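Side-chain contacts in long form salivary protein D7L1 (Anopheles stephensi, PDB 3NHI), which binds and sequesters cysteinyl leukotrienes and thromboxane A2 analogues, blunting the host response while female mosquitoes feed on blood: residues T34-W39 with H49-C54; V243-S248 with Q252-A257; D7-L12 with G196-D201. All blocks are in the same frame, centred on the assembly; numbering follows the deposited sequence.

Contact 1 of 3, residues T34-W39 with H49-C54. With EAH ((5S,7E,9E,11Z,14Z)-5-hydroxyicosa-7,9,11,14-tetraenoic acid), chain B.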
loop_
_atom_site.group_PDB
_atom_site.type_symbol
_atom_site.label_atom_id
_atom_site.label_comp_id
_atom_site.label_asym_id
_atom_site.label_seq_id
_atom_site.Cartn_x
_atom_site.Cartn_y
_atom_site.Cartn_z
ATOM N N THR A 34 13.850 9.758 -10.560
ATOM C CA THR A 34 14.910 9.093 -11.333
ATOM C C THR A 34 15.967 8.455 -10.427
ATOM O O THR A 34 16.379 7.309 -10.644
ATOM C CB THR A 34 15.591 10.066 -12.329
ATOM O OG1 THR A 34 14.598 10.650 -13.180
ATOM C CG2 THR A 34 16.627 9.347 -13.193
ATOM N N LEU A 35 16.401 9.199 -9.414
ATOM C CA LEU A 35 17.383 8.693 -8.462
ATOM C C LEU A 35 16.801 7.570 -7.606
ATOM O O LEU A 35 17.425 6.522 -7.440
ATOM C CB LEU A 35 17.932 9.834 -7.592
ATOM C CG LEU A 35 18.964 10.744 -8.278
ATOM C CD1 LEU A 35 19.088 12.077 -7.555
ATOM C CD2 LEU A 35 20.327 10.062 -8.385
ATOM N N TRP A 36 15.598 7.785 -7.078
ATOM C CA TRP A 36 14.983 6.795 -6.199
ATOM C C TRP A 36 14.597 5.518 -6.949
ATOM O O TRP A 36 14.717 4.427 -6.396
ATOM C CB TRP A 36 13.769 7.371 -5.455
ATOM C CG TRP A 36 14.062 8.567 -4.591
ATOM C CD1 TRP A 36 15.290 9.065 -4.239
ATOM C CD2 TRP A 36 13.091 9.404 -3.951
ATOM N NE1 TRP A 36 15.137 10.170 -3.430
ATOM C CE2 TRP A 36 13.800 10.399 -3.241
ATOM C CE3 TRP A 36 11.688 9.416 -3.921
ATOM C CZ2 TRP A 36 13.154 11.391 -2.498
ATOM C CZ3 TRP A 36 11.043 10.407 -3.183
ATOM C CH2 TRP A 36 11.778 11.381 -2.485
ATOM N N ASN A 37 14.127 5.654 -8.191
ATOM C CA ASN A 37 13.816 4.496 -9.034
ATOM C C ASN A 37 15.042 3.608 -9.221
ATOM O O ASN A 37 14.920 2.385 -9.342
ATOM C CB ASN A 37 13.304 4.930 -10.415
ATOM C CG ASN A 37 11.835 5.331 -10.418
ATOM O OD1 ASN A 37 11.140 5.245 -9.406
ATOM N ND2 ASN A 37 11.354 5.768 -11.577
ATOM N N ALA A 38 16.219 4.231 -9.233
ATOM C CA ALA A 38 17.481 3.515 -9.373
ATOM C C ALA A 38 18.023 3.055 -8.018
ATOM O O ALA A 38 19.151 2.570 -7.929
ATOM C CB ALA A 38 18.502 4.396 -10.087
ATOM N N TRP A 39 17.213 3.205 -6.967
ATOM C CA TRP A 39 17.599 2.819 -5.602
ATOM C C TRP A 39 18.858 3.554 -5.117
ATOM O O TRP A 39 19.719 2.991 -4.436
ATOM C CB TRP A 39 17.694 1.288 -5.455
ATOM C CG TRP A 39 16.340 0.637 -5.330
ATOM C CD1 TRP A 39 15.361 0.580 -6.284
ATOM C CD2 TRP A 39 15.824 -0.043 -4.183
ATOM N NE1 TRP A 39 14.265 -0.097 -5.800
ATOM C CE2 TRP A 39 14.521 -0.490 -4.509
ATOM C CE3 TRP A 39 16.336 -0.317 -2.906
ATOM C CZ2 TRP A 39 13.721 -1.203 -3.601
ATOM C CZ3 TRP A 39 15.539 -1.029 -1.999
ATOM C CH2 TRP A 39 14.245 -1.459 -2.355
ATOM N N HIS A 49 15.830 12.198 2.918
ATOM C CA HIS A 49 15.930 11.675 4.285
ATOM C C HIS A 49 14.588 11.111 4.737
ATOM O O HIS A 49 14.520 9.986 5.244
ATOM C CB HIS A 49 16.382 12.723 5.309
ATOM C CG HIS A 49 17.692 13.377 4.996
ATOM N ND1 HIS A 49 18.033 14.614 5.505
ATOM C CD2 HIS A 49 18.740 12.981 4.234
ATOM C CE1 HIS A 49 19.236 14.945 5.077
ATOM N NE2 HIS A 49 19.688 13.976 4.303
ATOM N N CYS A 50 13.516 11.878 4.544
ATOM C CA CYS A 50 12.223 11.417 5.024
ATOM C C CYS A 50 11.623 10.339 4.146
ATOM O O CYS A 50 10.865 9.492 4.624
ATOM C CB CYS A 50 11.258 12.582 5.240
ATOM S SG CYS A 50 11.719 13.662 6.618
ATOM N N TYR A 51 11.976 10.345 2.864
ATOM C CA TYR A 51 11.618 9.229 2.002
ATOM C C TYR A 51 12.236 7.923 2.518
ATOM O O TYR A 51 11.547 6.904 2.644
ATOM C CB TYR A 51 12.015 9.496 0.546
ATOM C CG TYR A 51 11.812 8.295 -0.339
ATOM C CD1 TYR A 51 10.529 7.887 -0.705
ATOM C CD2 TYR A 51 12.905 7.578 -0.823
ATOM C CE1 TYR A 51 10.340 6.779 -1.528
ATOM C CE2 TYR A 51 12.730 6.472 -1.634
ATOM C CZ TYR A 51 11.453 6.079 -1.974
ATOM O OH TYR A 51 11.297 4.979 -2.783
ATOM N N ALA A 52 13.522 7.969 2.856
ATOM C CA ALA A 52 14.209 6.808 3.420
ATOM C C ALA A 52 13.538 6.329 4.709
ATOM O O ALA A 52 13.296 5.131 4.878
ATOM C CB ALA A 52 15.674 7.122 3.658
ATOM N N LYS A 53 13.221 7.261 5.605
ATOM C CA LYS A 53 12.530 6.906 6.839
ATOM C C LYS A 53 11.180 6.242 6.530
ATOM O O LYS A 53 10.819 5.248 7.150
ATOM C CB LYS A 53 12.339 8.128 7.747
ATOM C CG LYS A 53 11.513 7.800 8.986
ATOM C CD LYS A 53 11.497 8.919 10.023
ATOM C CE LYS A 53 10.681 8.493 11.236
ATOM N NZ LYS A 53 10.686 9.508 12.332
ATOM N N CYS A 54 10.453 6.794 5.560
ATOM C CA CYS A 54 9.171 6.224 5.163
ATOM C C CYS A 54 9.305 4.765 4.720
ATOM O O CYS A 54 8.531 3.904 5.150
ATOM C CB CYS A 54 8.554 7.080 4.058
ATOM S SG CYS A 54 6.906 6.559 3.531
HETATM O O1 EAH B . 6.989 -4.561 -9.529
HETATM C C1 EAH B . 7.745 -3.615 -9.188
HETATM O O2 EAH B . 7.660 -2.467 -9.689
HETATM C C2 EAH B . 8.793 -3.878 -8.125
HETATM C C3 EAH B . 9.835 -2.758 -8.085
HETATM C C4 EAH B . 9.474 -1.694 -7.051
HETATM C C5 EAH B . 10.500 -0.580 -7.060
HETATM O O3 EAH B . 11.635 -1.032 -6.524
HETATM C C6 EAH B . 9.989 0.614 -6.259
HETATM C C7 EAH B . 11.057 1.686 -6.117
HETATM C C8 EAH B . 11.575 1.724 -4.694
HETATM C C9 EAH B . 12.745 2.592 -4.621
HETATM C C10 EAH B . 13.323 2.506 -3.424
HETATM C C11 EAH B . 14.488 3.387 -3.406
HETATM C C12 EAH B . 15.338 3.470 -2.378
HETATM C C13 EAH B . 15.184 2.678 -1.101
HETATM C C14 EAH B . 14.449 3.542 -0.100
HETATM C C15 EAH B . 14.769 3.638 1.192
HETATM C C16 EAH B . 15.907 2.878 1.830
HETATM C C17 EAH B . 15.341 1.671 2.562
HETATM C C18 EAH B . 15.398 0.431 1.680
HETATM C C19 EAH B . 15.258 -0.826 2.522
HETATM C C20 EAH B . 15.217 -2.056 1.645
#
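Trp36 and Tyr51 lie flat against each other in an offset stack: the six-membered ring of the indole and the phenol ring have centroids 3.9 Å apart and planes only 3° from parallel. The two side chains slide past one another in opposite directions, which brings Trp36 CZ3 to 3.6 Å from Tyr51 CD1 and lets Tyr51 CB rest over the indole face as a CH-pi contact. A chi1 of 173° swings the phenol away from the N side and out from helix 46-58 to the indole.

Beyond the stack runs the bound hydroxyeicosatetraenoic acid. Its C11 lies in the plane of the Tyr51 ring, at the edge, and its C10 is 3.3 Å from Tyr51 OH. Trp39 meets the conjugated part of the chain with a ring face, C10 standing 3.4 Å above the centre of the indole, while Trp39 NE1 donates to the ligand hydroxyl O3 at 2.9 Å with an N-H...O angle of 154°. Trp39 takes its place through the helix end: it has positive phi and is the C-prime residue of a Schellman motif closing helix 28-37, with Trp39 N bonded to Trp36 O.

Further out, disulfides join Cys50 to Cys109 and Cys54 to Cys18, tying helix 46-58 to its neighbours in this odorant-binding-protein fold. Trp39 binds leukotriene C4, and Trp36 and Tyr51 thromboxane A2. The face of Trp39 and the edge of Tyr51 hold the unsaturated chain, and the Trp36 ring backs Tyr51; the Trp39 bond adds direction at O3, with Gly133 O and Lys151 NZ the ligand's other hydrogen-bond partners.

Contact 2 of 3, residues V243-S248 with Q252-A257. With SO4 (sulfate ion), chain D.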
loop_
_atom_site.group_PDB
_atom_site.type_symbol
_atom_site.label_atom_id
_atom_site.label_comp_id
_atom_site.label_asym_id
_atom_site.label_seq_id
_atom_site.Cartn_x
_atom_site.Cartn_y
_atom_site.Cartn_z
ATOM N N VAL A 243 -21.581 0.656 4.774
ATOM C CA VAL A 243 -23.015 0.969 4.831
ATOM C C VAL A 243 -23.244 2.388 5.351
ATOM O O VAL A 243 -24.039 3.152 4.781
ATOM C CB VAL A 243 -23.789 -0.057 5.695
ATOM C CG1 VAL A 243 -25.194 0.453 6.016
ATOM C CG2 VAL A 243 -23.880 -1.391 4.989
ATOM N N CYS A 244 -22.530 2.760 6.411
ATOM C CA CYS A 244 -22.691 4.113 6.949
ATOM C C CYS A 244 -22.351 5.193 5.921
ATOM O O CYS A 244 -23.067 6.184 5.807
ATOM C CB CYS A 244 -21.868 4.308 8.217
ATOM S SG CYS A 244 -22.573 3.390 9.595
ATOM N N LEU A 245 -21.266 4.992 5.169
ATOM C CA LEU A 245 -20.847 5.963 4.160
ATOM C C LEU A 245 -21.830 6.011 3.001
ATOM O O LEU A 245 -22.249 7.096 2.573
ATOM C CB LEU A 245 -19.439 5.631 3.657
ATOM C CG LEU A 245 -18.332 5.867 4.689
ATOM C CD1 LEU A 245 -17.102 5.041 4.341
ATOM C CD2 LEU A 245 -17.985 7.344 4.831
ATOM N N VAL A 246 -22.233 4.838 2.525
ATOM C CA VAL A 246 -23.111 4.758 1.358
ATOM C C VAL A 246 -24.479 5.367 1.663
ATOM O O VAL A 246 -25.042 6.075 0.823
ATOM C CB VAL A 246 -23.240 3.305 0.849
ATOM C CG1 VAL A 246 -24.386 3.180 -0.171
ATOM C CG2 VAL A 246 -21.916 2.843 0.228
ATOM N N ASN A 247 -24.986 5.149 2.872
ATOM C CA ASN A 247 -26.323 5.629 3.214
ATOM C C ASN A 247 -26.381 7.048 3.780
ATOM O O ASN A 247 -27.456 7.532 4.143
ATOM C CB ASN A 247 -27.036 4.632 4.123
ATOM C CG ASN A 247 -27.585 3.440 3.354
ATOM O OD1 ASN A 247 -27.688 3.474 2.127
ATOM N ND2 ASN A 247 -27.954 2.390 4.071
ATOM N N SER A 248 -25.241 7.723 3.787
ATOM C CA SER A 248 -25.113 9.081 4.312
ATOM C C SER A 248 -25.258 10.151 3.231
ATOM O O SER A 248 -25.311 9.845 2.038
ATOM C CB SER A 248 -23.738 9.245 4.957
ATOM O OG SER A 248 -22.741 9.380 3.952
ATOM N N GLN A 252 -22.597 10.113 -2.858
ATOM C CA GLN A 252 -21.980 10.241 -4.171
ATOM C C GLN A 252 -20.489 10.521 -4.071
ATOM O O GLN A 252 -19.701 10.003 -4.864
ATOM C CB GLN A 252 -22.659 11.321 -5.018
ATOM C CG GLN A 252 -22.179 11.335 -6.482
ATOM C CD GLN A 252 -22.376 9.988 -7.176
ATOM O OE1 GLN A 252 -23.494 9.458 -7.235
ATOM N NE2 GLN A 252 -21.287 9.418 -7.689
ATOM N N HIS A 253 -20.101 11.340 -3.103
ATOM C CA HIS A 253 -18.688 11.634 -2.911
ATOM C C HIS A 253 -17.911 10.402 -2.481
ATOM O O HIS A 253 -16.789 10.180 -2.949
ATOM C CB HIS A 253 -18.514 12.771 -1.914
ATOM C CG HIS A 253 -19.243 14.010 -2.308
ATOM N ND1 HIS A 253 -18.927 14.721 -3.442
ATOM C CD2 HIS A 253 -20.290 14.649 -1.736
ATOM C CE1 HIS A 253 -19.743 15.756 -3.549
ATOM N NE2 HIS A 253 -20.584 15.729 -2.531
ATOM N N PHE A 254 -18.504 9.597 -1.602
ATOM C CA PHE A 254 -17.863 8.344 -1.238
ATOM C C PHE A 254 -17.697 7.424 -2.451
ATOM O O PHE A 254 -16.628 6.841 -2.638
ATOM C CB PHE A 254 -18.598 7.608 -0.115
ATOM C CG PHE A 254 -18.031 6.249 0.144
ATOM C CD1 PHE A 254 -16.716 6.115 0.569
ATOM C CD2 PHE A 254 -18.773 5.100 -0.090
ATOM C CE1 PHE A 254 -16.156 4.863 0.771
ATOM C CE2 PHE A 254 -18.206 3.837 0.120
ATOM C CZ PHE A 254 -16.900 3.727 0.549
ATOM N N LYS A 255 -18.738 7.306 -3.272
ATOM C CA LYS A 255 -18.651 6.469 -4.460
ATOM C C LYS A 255 -17.495 6.945 -5.328
ATOM O O LYS A 255 -16.705 6.146 -5.801
ATOM C CB LYS A 255 -19.960 6.492 -5.250
ATOM C CG LYS A 255 -21.132 5.862 -4.526
ATOM C CD LYS A 255 -22.382 5.908 -5.389
ATOM C CE LYS A 255 -23.565 5.315 -4.658
ATOM N NZ LYS A 255 -24.793 5.385 -5.495
ATOM N N ASN A 256 -17.374 8.261 -5.498
ATOM C CA ASN A 256 -16.303 8.800 -6.337
ATOM C C ASN A 256 -14.922 8.528 -5.734
ATOM O O ASN A 256 -13.988 8.175 -6.455
ATOM C CB ASN A 256 -16.519 10.295 -6.592
ATOM C CG ASN A 256 -17.756 10.567 -7.432
ATOM O OD1 ASN A 256 -18.268 9.679 -8.112
ATOM N ND2 ASN A 256 -18.229 11.806 -7.398
ATOM N N ALA A 257 -14.810 8.679 -4.416
ATOM C CA ALA A 257 -13.550 8.439 -3.706
ATOM C C ALA A 257 -13.144 6.969 -3.751
ATOM O O ALA A 257 -11.984 6.645 -4.001
ATOM C CB ALA A 257 -13.670 8.906 -2.264
HETATM S S SO4 D . -25.051 2.777 -7.688
HETATM O O1 SO4 D . -25.767 2.838 -6.418
HETATM O O2 SO4 D . -24.370 1.496 -7.801
HETATM O O3 SO4 D . -24.070 3.858 -7.749
HETATM O O4 SO4 D . -26.005 2.923 -8.784
#
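With chi1 at 173°, the Phe254 ring projects on the side opposite its backbone N, while a chi1 of -70° turns Leu245 CG away from its carbonyl carbon; with these torsions the phenyl ring and the leucine meet at about a right angle between two consecutive helices, helix 238-246 being followed after a short turn by helix 251-266. Leu245 CB sits over the ring, 3.9 Å from the Phe254 centroid and 15° off the normal, a CH-pi contact. On that side too, Leu245 CD1 reaches Phe254 CE1 at 3.7 Å. Val246 comes instead to the ring edge, its CG2 3.8 Å from Phe254 CE2, so face and rim are packed by consecutive residues of one helix.

Phe214 of helix 207-216 and Val229 and Leu230 of helix 223-231 extend this apolar packing, which joins helices away from the lipid pocket. At the turn, Ser248 OG donates to Leu245 O at 2.7 Å and accepts from Leu250 N, capping the turn that leads into helix 251-266. Lys255 runs extended to a sulfate ion, most likely a component of the crystallisation solution, which Arg177 and Tyr178 also bind; Lys255 NZ gives it two bonds, 2.8 Å to O3 and 2.9 Å to O1.

Contact 3 of 3, residues D7-L12 with G196-D201. With EAH ((5S,7E,9E,11Z,14Z)-5-hydroxyicosa-7,9,11,14-tetraenoic acid), chain B.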
loop_
_atom_site.group_PDB
_atom_site.type_symbol
_atom_site.label_atom_id
_atom_site.label_comp_id
_atom_site.label_asym_id
_atom_site.label_seq_id
_atom_site.Cartn_x
_atom_site.Cartn_y
_atom_site.Cartn_z
ATOM N N ASP A 7 4.998 -9.629 1.545
ATOM C CA ASP A 7 4.925 -10.128 0.180
ATOM C C ASP A 7 5.157 -9.030 -0.860
ATOM O O ASP A 7 5.386 -7.875 -0.509
ATOM C CB ASP A 7 3.629 -10.930 -0.048
ATOM C CG ASP A 7 2.380 -10.062 -0.144
ATOM O OD1 ASP A 7 2.453 -8.892 -0.578
ATOM O OD2 ASP A 7 1.288 -10.585 0.176
ATOM N N ALA A 8 5.112 -9.391 -2.139
ATOM C CA ALA A 8 5.431 -8.405 -3.177
ATOM C C ALA A 8 4.466 -7.220 -3.230
ATOM O O ALA A 8 4.901 -6.081 -3.473
ATOM C CB ALA A 8 5.531 -9.080 -4.539
ATOM N N GLU A 9 3.176 -7.476 -3.022
ATOM C CA GLU A 9 2.197 -6.398 -3.012
ATOM C C GLU A 9 2.410 -5.481 -1.804
ATOM O O GLU A 9 2.282 -4.259 -1.912
ATOM C CB GLU A 9 0.764 -6.945 -3.017
ATOM C CG GLU A 9 -0.330 -5.860 -2.952
ATOM C CD GLU A 9 -0.599 -5.306 -1.548
ATOM O OE1 GLU A 9 -0.423 -6.026 -0.541
ATOM O OE2 GLU A 9 -1.029 -4.135 -1.459
ATOM N N GLN A 10 2.729 -6.073 -0.655
ATOM C CA GLN A 10 2.905 -5.282 0.551
ATOM C C GLN A 10 4.116 -4.367 0.420
ATOM O O GLN A 10 4.078 -3.202 0.847
ATOM C CB GLN A 10 3.031 -6.197 1.751
ATOM C CG GLN A 10 1.732 -6.872 2.115
ATOM C CD GLN A 10 1.974 -7.870 3.209
ATOM O OE1 GLN A 10 2.640 -8.872 3.012
ATOM N NE2 GLN A 10 1.502 -7.556 4.412
ATOM N N ALA A 11 5.185 -4.880 -0.178
ATOM C CA ALA A 11 6.361 -4.053 -0.447
ATOM C C ALA A 11 6.062 -2.950 -1.472
ATOM O O ALA A 11 6.450 -1.785 -1.266
ATOM C CB ALA A 11 7.532 -4.914 -0.907
ATOM N N LEU A 12 5.380 -3.308 -2.565
ATOM C CA LEU A 12 5.040 -2.328 -3.600
ATOM C C LEU A 12 4.180 -1.205 -3.030
ATOM O O LEU A 12 4.362 -0.025 -3.378
ATOM C CB LEU A 12 4.336 -3.003 -4.779
ATOM C CG LEU A 12 4.290 -2.160 -6.062
ATOM C CD1 LEU A 12 5.684 -1.907 -6.642
ATOM C CD2 LEU A 12 3.407 -2.821 -7.102
ATOM N N GLY A 196 -7.285 -4.060 1.924
ATOM C CA GLY A 196 -6.429 -3.783 0.764
ATOM C C GLY A 196 -6.176 -2.302 0.526
ATOM O O GLY A 196 -5.084 -1.902 0.109
ATOM N N LEU A 197 -7.178 -1.476 0.822
ATOM C CA LEU A 197 -7.053 -0.022 0.683
ATOM C C LEU A 197 -6.446 0.644 1.912
ATOM O O LEU A 197 -6.273 1.856 1.928
ATOM C CB LEU A 197 -8.414 0.610 0.383
ATOM C CG LEU A 197 -9.202 0.096 -0.822
ATOM C CD1 LEU A 197 -10.397 1.009 -1.080
ATOM C CD2 LEU A 197 -8.371 -0.085 -2.080
ATOM N N ARG A 198 -6.151 -0.162 2.933
ATOM C CA ARG A 198 -5.569 0.305 4.203
ATOM C C ARG A 198 -6.515 1.229 4.976
ATOM O O ARG A 198 -6.087 2.020 5.810
ATOM C CB ARG A 198 -4.185 0.935 3.973
ATOM C CG ARG A 198 -3.026 -0.082 3.892
ATOM C CD ARG A 198 -3.105 -1.049 2.686
ATOM N NE ARG A 198 -1.867 -1.819 2.571
ATOM C CZ ARG A 198 -1.597 -2.692 1.603
ATOM N NH1 ARG A 198 -2.476 -2.921 0.630
ATOM N NH2 ARG A 198 -0.433 -3.330 1.590
ATOM N N TYR A 199 -7.808 1.106 4.694
ATOM C CA TYR A 199 -8.851 1.712 5.536
ATOM C C TYR A 199 -8.872 1.091 6.930
ATOM O O TYR A 199 -9.283 1.731 7.906
ATOM C CB TYR A 199 -10.224 1.477 4.915
ATOM C CG TYR A 199 -10.612 2.329 3.733
ATOM C CD1 TYR A 199 -9.715 3.225 3.115
ATOM C CD2 TYR A 199 -11.894 2.219 3.207
ATOM C CE1 TYR A 199 -10.114 3.998 2.028
ATOM C CE2 TYR A 199 -12.300 2.973 2.126
ATOM C CZ TYR A 199 -11.422 3.868 1.539
ATOM O OH TYR A 199 -11.858 4.608 0.455
ATOM N N MET A 200 -8.503 -0.184 7.010
ATOM C CA MET A 200 -8.456 -0.919 8.261
ATOM C C MET A 200 -7.271 -1.853 8.237
ATOM O O MET A 200 -6.839 -2.290 7.166
ATOM C CB MET A 200 -9.728 -1.756 8.458
ATOM C CG MET A 200 -10.995 -0.941 8.514
ATOM S SD MET A 200 -12.481 -1.918 8.806
ATOM C CE MET A 200 -12.386 -2.117 10.583
ATOM N N ASP A 201 -6.744 -2.149 9.415
ATOM C CA ASP A 201 -5.714 -3.174 9.557
ATOM C C ASP A 201 -5.944 -3.899 10.871
ATOM O O ASP A 201 -7.023 -3.793 11.443
ATOM C CB ASP A 201 -4.297 -2.587 9.403
ATOM C CG ASP A 201 -3.882 -1.662 10.543
ATOM O OD1 ASP A 201 -2.782 -1.080 10.411
ATOM O OD2 ASP A 201 -4.607 -1.512 11.549
HETATM O O1 EAH B . 6.989 -4.561 -9.529
HETATM C C1 EAH B . 7.745 -3.615 -9.188
HETATM O O2 EAH B . 7.660 -2.467 -9.689
HETATM C C2 EAH B . 8.793 -3.878 -8.125
HETATM C C3 EAH B . 9.835 -2.758 -8.085
HETATM C C4 EAH B . 9.474 -1.694 -7.051
HETATM C C5 EAH B . 10.500 -0.580 -7.060
HETATM O O3 EAH B . 11.635 -1.032 -6.524
HETATM C C6 EAH B . 9.989 0.614 -6.259
HETATM C C7 EAH B . 11.057 1.686 -6.117
HETATM C C8 EAH B . 11.575 1.724 -4.694
HETATM C C9 EAH B . 12.745 2.592 -4.621
HETATM C C10 EAH B . 13.323 2.506 -3.424
HETATM C C11 EAH B . 14.488 3.387 -3.406
HETATM C C12 EAH B . 15.338 3.470 -2.378
HETATM C C13 EAH B . 15.184 2.678 -1.101
HETATM C C14 EAH B . 14.449 3.542 -0.100
HETATM C C15 EAH B . 14.769 3.638 1.192
HETATM C C16 EAH B . 15.907 2.878 1.830
HETATM C C17 EAH B . 15.341 1.671 2.562
HETATM C C18 EAH B . 15.398 0.431 1.680
HETATM C C19 EAH B . 15.258 -0.826 2.522
HETATM C C20 EAH B . 15.217 -2.056 1.645
HETATM O O HOH W 1 2.169 -2.825 2.858
#
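Glu9 and Arg198 form a salt bridge that is strongest on one carboxylate oxygen: Arg198 NH1 donates to Glu9 OE2 at 2.8 Å, on the syn side and 16° out of the carboxylate plane. Arg198 NH2 adds weak bonds, to Glu9 OE1 at 3.4 Å and to OE2. Because the two planes are 54° apart, the pair is not a flat bidentate bridge. Tyr268 OH also bonds Glu9 OE2, so that oxygen is shared between charge and hydroxyl.

Arg198 NH1 has a second acceptor, Gly196 O at 2.8 Å, which lies in the guanidinium plane. Arg198 NH2 gives to a water, which in turn donates to Gln10 O, and Tyr13 of helix 8-22 adds a cation-pi contact. The carboxylate of Glu9 is put in reach by a bend at chi2 (-80°). Its helix starts in a capping box: Gln10 N donates to Asp7 OD1 at 2.8 Å, and Asp7 N returns a nearly straight bond to Gln10 OE1.

Arg198 has positive phi in the Schellman motif closing helix 184-196, in the PBP/GOBP family region. The bridge ties that end to the start of helix 8-22, whose Leu12 borders the lipid pocket, with Arg198 touching Phe155 of helix 155-163.

Contacts 1 and 2 are buried; contact 3, about 4 Å from the centre of the chain, is partly buried yet the most central. Contacts 1 and 2 lie on opposite sides of that centre, their own centres about 35 Å apart, and each joins helices close in sequence through aromatic or aliphatic packing. Contact 3 differs in chemistry, using charge and a water to join distant parts of the chain. Contacts 1 and 3 both touch the bound lipid: 34-39 and 49-54 along its unsaturated chain, Leu12 of 7-12 near its carboxylate. Contact 2 lies apart from it, though its helix 251-266 also packs Phe258 against Leu197 of contact 3.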